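Side-chain contacts in type IV secretion system protein VirB11 (Brucella suis, PDB 2GZA), which hydrolyses ATP as the hexameric ATPase of the VirB type IV secretion system, a virulence apparatus of Brucella suis: residues Thr189-Ala194 against Val324-His329; Thr282-Gly287 against Glu294-Met299. All blocks are in the same frame, centred on the assembly; numbering follows the deposited sequence.

Contact 1: residues Thr189-Ala194 against Val324-His329; sequences TTLMKA and VVVHVH. With SO4 (sulfate ion), chain F.
L191, projecting from helix 188-196, meets V326 and V328 of strand 324-331; this small buried patch of methyl groups is the whole meeting of T189-A194 with V324-H329, and it buries 97 Å² with both sides summed. At the head of the segment, T189 turns to the bound sulfate instead. From its OG1 to sulfate O4 runs a weak hydrogen bond of 3.3 Å, whose proton has another possible acceptor. K188 NZ and G185 N of the predicted ATP-binding sequence hold the anion as well. L191, two residues further along, points at the strand. With CG anti to the backbone N (chi1 179°), and CD2 in turn anti to CA, the chain is fully stretched and sets this one methyl over both valines. CD2 lies 3.7 Å from CG2 of V328 and 4.0 Å from CG1 of V326. Seen from CD2, the two valine methyls lie at about a right angle to each other, so the leucine sits on the pair and does not wedge them apart. L191 and V328 run past each other in opposite directions, whereas V326 is met at a slant. Being two residues apart on the strand, both valines face the helix, while H327 between them points away from it. L191 also rests on V180 of the neighbouring strand 178-182 and on Y132 of the second subunit. The next side chains, M192, K193 and A194, face other neighbours. The helix that follows a Walker A loop thus lies over the sheet that carries the loop, and the sulfate sits in the predicted ATP site, as in other P-loop NTPases.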
loop_
_atom_site.group_PDB
_atom_site.type_symbol
_atom_site.label_atom_id
_atom_site.label_comp_id
_atom_site.label_asym_id
_atom_site.label_seq_id
_atom_site.Cartn_x
_atom_site.Cartn_y
_atom_site.Cartn_z
ATOM N N THR C 189 -0.633 34.329 18.464
ATOM C CA THR C 189 -1.527 35.280 17.808
ATOM C C THR C 189 -1.032 36.719 17.931
ATOM O O THR C 189 -1.087 37.477 16.964
ATOM C CB THR C 189 -2.948 35.160 18.385
ATOM O OG1 THR C 189 -3.401 33.807 18.247
ATOM C CG2 THR C 189 -3.913 36.096 17.671
ATOM N N THR C 190 -0.544 37.086 19.112
ATOM C CA THR C 190 -0.033 38.430 19.334
ATOM C C THR C 190 1.195 38.704 18.470
ATOM O O THR C 190 1.282 39.756 17.842
ATOM C CB THR C 190 0.274 38.691 20.827
ATOM O OG1 THR C 190 -0.825 38.246 21.627
ATOM C CG2 THR C 190 0.504 40.171 21.079
ATOM N N LEU C 191 2.127 37.757 18.426
ATOM C CA LEU C 191 3.300 37.893 17.563
ATOM C C LEU C 191 2.887 37.954 16.087
ATOM O O LEU C 191 3.406 38.761 15.311
ATOM C CB LEU C 191 4.294 36.758 17.801
ATOM C CG LEU C 191 5.560 36.752 16.938
ATOM C CD1 LEU C 191 6.354 38.051 17.095
ATOM C CD2 LEU C 191 6.422 35.548 17.274
ATOM N N MET C 192 1.943 37.104 15.712
ATOM C CA MET C 192 1.420 37.083 14.350
ATOM C C MET C 192 0.879 38.468 13.985
ATOM O O MET C 192 1.148 38.977 12.892
ATOM C CB MET C 192 0.366 35.974 14.200
ATOM C CG MET C 192 -0.236 35.808 12.819
ATOM S SD MET C 192 -0.979 34.169 12.507
ATOM C CE MET C 192 -1.831 33.848 14.056
ATOM N N LYS C 193 0.151 39.083 14.914
ATOM C CA LYS C 193 -0.365 40.443 14.721
ATOM C C LYS C 193 0.748 41.489 14.647
ATOM O O LYS C 193 0.649 42.444 13.876
ATOM C CB LYS C 193 -1.368 40.818 15.814
ATOM C CG LYS C 193 -2.706 40.115 15.688
ATOM C CD LYS C 193 -3.849 40.954 16.243
ATOM C CE LYS C 193 -3.988 40.804 17.747
ATOM N NZ LYS C 193 -5.304 41.309 18.230
ATOM N N ALA C 194 1.797 41.306 15.445
ATOM C CA ALA C 194 2.958 42.184 15.383
ATOM C C ALA C 194 3.612 42.094 14.012
ATOM O O ALA C 194 3.998 43.103 13.439
ATOM C CB ALA C 194 3.957 41.836 16.477
ATOM N N VAL C 324 10.192 30.444 7.133
ATOM C CA VAL C 324 10.599 30.741 8.496
ATOM C C VAL C 324 9.624 30.125 9.493
ATOM O O VAL C 324 8.416 30.153 9.290
ATOM C CB VAL C 324 10.708 32.274 8.736
ATOM C CG1 VAL C 324 11.124 32.580 10.168
ATOM C CG2 VAL C 324 11.684 32.915 7.757
ATOM N N VAL C 325 10.161 29.546 10.562
ATOM C CA VAL C 325 9.357 29.124 11.704
ATOM C C VAL C 325 9.878 29.839 12.949
ATOM O O VAL C 325 11.042 29.674 13.323
ATOM C CB VAL C 325 9.398 27.579 11.945
ATOM C CG1 VAL C 325 8.561 27.192 13.172
ATOM C CG2 VAL C 325 8.923 26.812 10.724
ATOM N N VAL C 326 9.021 30.639 13.576
ATOM C CA VAL C 326 9.368 31.322 14.820
ATOM C C VAL C 326 8.685 30.622 15.979
ATOM O O VAL C 326 7.462 30.543 16.015
ATOM C CB VAL C 326 8.902 32.789 14.836
ATOM C CG1 VAL C 326 9.664 33.572 15.905
ATOM C CG2 VAL C 326 9.058 33.434 13.466
ATOM N N HIS C 327 9.467 30.111 16.923
ATOM C CA HIS C 327 8.895 29.419 18.072
ATOM C C HIS C 327 8.868 30.298 19.304
ATOM O O HIS C 327 9.884 30.851 19.695
ATOM C CB HIS C 327 9.628 28.114 18.368
ATOM C CG HIS C 327 9.108 27.392 19.576
ATOM N ND1 HIS C 327 7.868 26.795 19.606
ATOM C CD2 HIS C 327 9.653 27.183 20.799
ATOM C CE1 HIS C 327 7.675 26.246 20.795
ATOM N NE2 HIS C 327 8.743 26.467 21.537
ATOM N N VAL C 328 7.693 30.420 19.909
ATOM C CA VAL C 328 7.531 31.187 21.144
ATOM C C VAL C 328 7.404 30.264 22.350
ATOM O O VAL C 328 6.695 29.259 22.303
ATOM C CB VAL C 328 6.291 32.103 21.118
ATOM C CG1 VAL C 328 6.333 33.065 22.296
ATOM C CG2 VAL C 328 6.209 32.880 19.827
ATOM N N HIS C 329 8.095 30.625 23.435
ATOM C CA HIS C 329 7.964 29.905 24.697
ATOM C C HIS C 329 7.584 30.820 25.844
ATOM O O HIS C 329 8.075 31.943 25.944
ATOM C CB HIS C 329 9.215 29.138 25.089
ATOM C CG HIS C 329 9.136 28.545 26.464
ATOM N ND1 HIS C 329 10.004 28.886 27.480
ATOM C CD2 HIS C 329 8.261 27.663 27.003
ATOM C CE1 HIS C 329 9.689 28.214 28.575
ATOM N NE2 HIS C 329 8.630 27.470 28.313
HETATM S S SO4 F . -1.980 31.509 21.295
HETATM O O1 SO4 F . -2.081 32.940 21.548
HETATM O O2 SO4 F . -0.577 31.117 21.375
HETATM O O3 SO4 F . -2.745 30.755 22.286
HETATM O O4 SO4 F . -2.514 31.193 19.973
#

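Contact 2: residues Thr282-Gly287 against Glu294-Met299; sequences TSCHAG and ERLALM
R295 and H285 make the one hydrogen bond between T282-G287 and E294-M299, from a guanidinium NH1 to a backbone carbonyl. NH1 lies 2.7 Å from H285 O, with an N-H...O angle of 149°; it approaches in the carbonyl plane, on a lone pair, while the oxygen sits at the guanidinium edge, 16° out of its plane. The arginine chain bends at chi3, which places the guanidinium; CD, earlier in the chain, also lies against H285 O. Beside this polar grip is an apolar one. C284 directs its CB toward the helix, and its SG is 3.7 Å from CD2 of L296 and 4.0 Å from CE of M299. The extended chain of M299 brings CE alongside the sulfur; the guanidinium passes the sulfur obliquely. Further out, R295 NE is hydrogen-bonded to N271 OD1 of the second subunit, so two different nitrogens of the guanidinium fix its rotation and tie the strand end to the interface. C284 is held through backbone bonding to V180 of the next strand, and L296 also packs on L261. The strand and the helix that follows it after a short connection run nearly at right angles (96°). The position of H285, beside T184 of the predicted ATP site, is consistent with the His box of VirB11-type secretion ATPases.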
loop_
_atom_site.group_PDB
_atom_site.type_symbol
_atom_site.label_atom_id
_atom_site.label_comp_id
_atom_site.label_asym_id
_atom_site.label_seq_id
_atom_site.Cartn_x
_atom_site.Cartn_y
_atom_site.Cartn_z
ATOM N N THR C 282 1.084 32.416 9.328
ATOM C CA THR C 282 0.129 31.556 10.021
ATOM C C THR C 282 0.706 31.100 11.360
ATOM O O THR C 282 1.828 31.465 11.712
ATOM C CB THR C 282 -0.288 30.348 9.142
ATOM O OG1 THR C 282 -1.318 29.602 9.799
ATOM C CG2 THR C 282 0.892 29.432 8.849
ATOM N N SER C 283 -0.055 30.314 12.110
ATOM C CA SER C 283 0.447 29.767 13.362
ATOM C C SER C 283 0.177 28.270 13.481
ATOM O O SER C 283 -0.616 27.703 12.724
ATOM C CB SER C 283 -0.159 30.496 14.551
ATOM O OG SER C 283 -1.495 30.084 14.746
ATOM N N CYS C 284 0.829 27.641 14.456
ATOM C CA CYS C 284 0.691 26.220 14.689
ATOM C C CYS C 284 1.143 25.904 16.112
ATOM O O CYS C 284 2.217 26.322 16.526
ATOM C CB CYS C 284 1.542 25.461 13.662
ATOM S SG CYS C 284 1.506 23.659 13.755
ATOM N N HIS C 285 0.313 25.187 16.867
ATOM C CA HIS C 285 0.720 24.654 18.173
ATOM C C HIS C 285 1.815 23.623 17.977
ATOM O O HIS C 285 1.592 22.614 17.313
ATOM C CB HIS C 285 -0.451 23.986 18.898
ATOM C CG HIS C 285 -1.622 24.885 19.118
ATOM N ND1 HIS C 285 -1.714 25.737 20.195
ATOM C CD2 HIS C 285 -2.749 25.063 18.394
ATOM C CE1 HIS C 285 -2.847 26.408 20.121
ATOM N NE2 HIS C 285 -3.495 26.016 19.041
ATOM N N ALA C 286 2.989 23.887 18.545
ATOM C CA ALA C 286 4.119 22.958 18.488
ATOM C C ALA C 286 5.113 23.254 19.599
ATOM O O ALA C 286 5.215 24.389 20.060
ATOM C CB ALA C 286 4.795 23.007 17.127
ATOM N N GLY C 287 5.839 22.229 20.030
ATOM C CA GLY C 287 6.788 22.354 21.127
ATOM C C GLY C 287 8.181 22.783 20.715
ATOM O O GLY C 287 9.052 22.928 21.567
ATOM N N GLU C 294 6.955 18.595 11.996
ATOM C CA GLU C 294 6.468 17.290 12.419
ATOM C C GLU C 294 4.941 17.267 12.508
ATOM O O GLU C 294 4.297 16.364 11.976
ATOM C CB GLU C 294 7.080 16.939 13.778
ATOM C CG GLU C 294 7.420 15.482 13.971
ATOM C CD GLU C 294 8.615 15.025 13.150
ATOM O OE1 GLU C 294 8.462 14.052 12.382
ATOM O OE2 GLU C 294 9.704 15.622 13.278
ATOM N N ARG C 295 4.373 18.273 13.167
ATOM C CA ARG C 295 2.922 18.390 13.311
ATOM C C ARG C 295 2.196 18.812 12.035
ATOM O O ARG C 295 1.070 18.391 11.809
ATOM C CB ARG C 295 2.563 19.333 14.453
ATOM C CG ARG C 295 2.791 18.728 15.827
ATOM C CD ARG C 295 1.893 19.341 16.872
ATOM N NE ARG C 295 0.515 18.881 16.745
ATOM C CZ ARG C 295 -0.531 19.669 16.541
ATOM N NH1 ARG C 295 -0.388 20.985 16.452
ATOM N NH2 ARG C 295 -1.736 19.137 16.446
ATOM N N LEU C 296 2.835 19.643 11.211
ATOM C CA LEU C 296 2.258 20.059 9.927
ATOM C C LEU C 296 2.096 18.876 8.988
ATOM O O LEU C 296 1.104 18.781 8.262
ATOM C CB LEU C 296 3.099 21.151 9.258
ATOM C CG LEU C 296 3.146 22.512 9.960
ATOM C CD1 LEU C 296 4.072 23.462 9.235
ATOM C CD2 LEU C 296 1.759 23.113 10.117
ATOM N N ALA C 297 3.068 17.971 9.033
ATOM C CA ALA C 297 3.046 16.749 8.239
ATOM C C ALA C 297 1.886 15.837 8.622
ATOM O O ALA C 297 1.251 15.253 7.750
ATOM C CB ALA C 297 4.373 16.015 8.353
ATOM N N LEU C 298 1.611 15.732 9.921
ATOM C CA LEU C 298 0.470 14.968 10.418
ATOM C C LEU C 298 -0.865 15.582 9.986
ATOM O O LEU C 298 -1.828 14.864 9.731
ATOM C CB LEU C 298 0.538 14.844 11.940
ATOM C CG LEU C 298 1.346 13.734 12.641
ATOM C CD1 LEU C 298 2.564 13.238 11.858
ATOM C CD2 LEU C 298 1.738 14.163 14.056
ATOM N N MET C 299 -0.911 16.906 9.895
ATOM C CA MET C 299 -2.105 17.598 9.443
ATOM C C MET C 299 -2.362 17.325 7.957
ATOM O O MET C 299 -3.508 17.131 7.549
ATOM C CB MET C 299 -1.990 19.096 9.712
ATOM C CG MET C 299 -2.023 19.434 11.172
ATOM S SD MET C 299 -1.556 21.135 11.484
ATOM C CE MET C 299 -1.530 21.132 13.276
#

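Overall arrangement
Both contacts are buried and belong to one mixed sheet, yet they approach it differently. Contact 1 sets the P-loop helix against an inner strand, 324-331, and is purely apolar between its segments; contact 2 joins strand 281-285, beside 178-182, to its own following helix and adds an arginine-carbonyl bond. Their centres are about 13 Å apart and they touch twice: M192 packs on T282 and S283, and H327 on A286 and G287. Helix 188-196 therefore spans both strands, while V325 and H327 turn to helix 289-300. Contact 2 is nested within the chain closed by contact 1, and both border the second subunit and the sulfate-marked site.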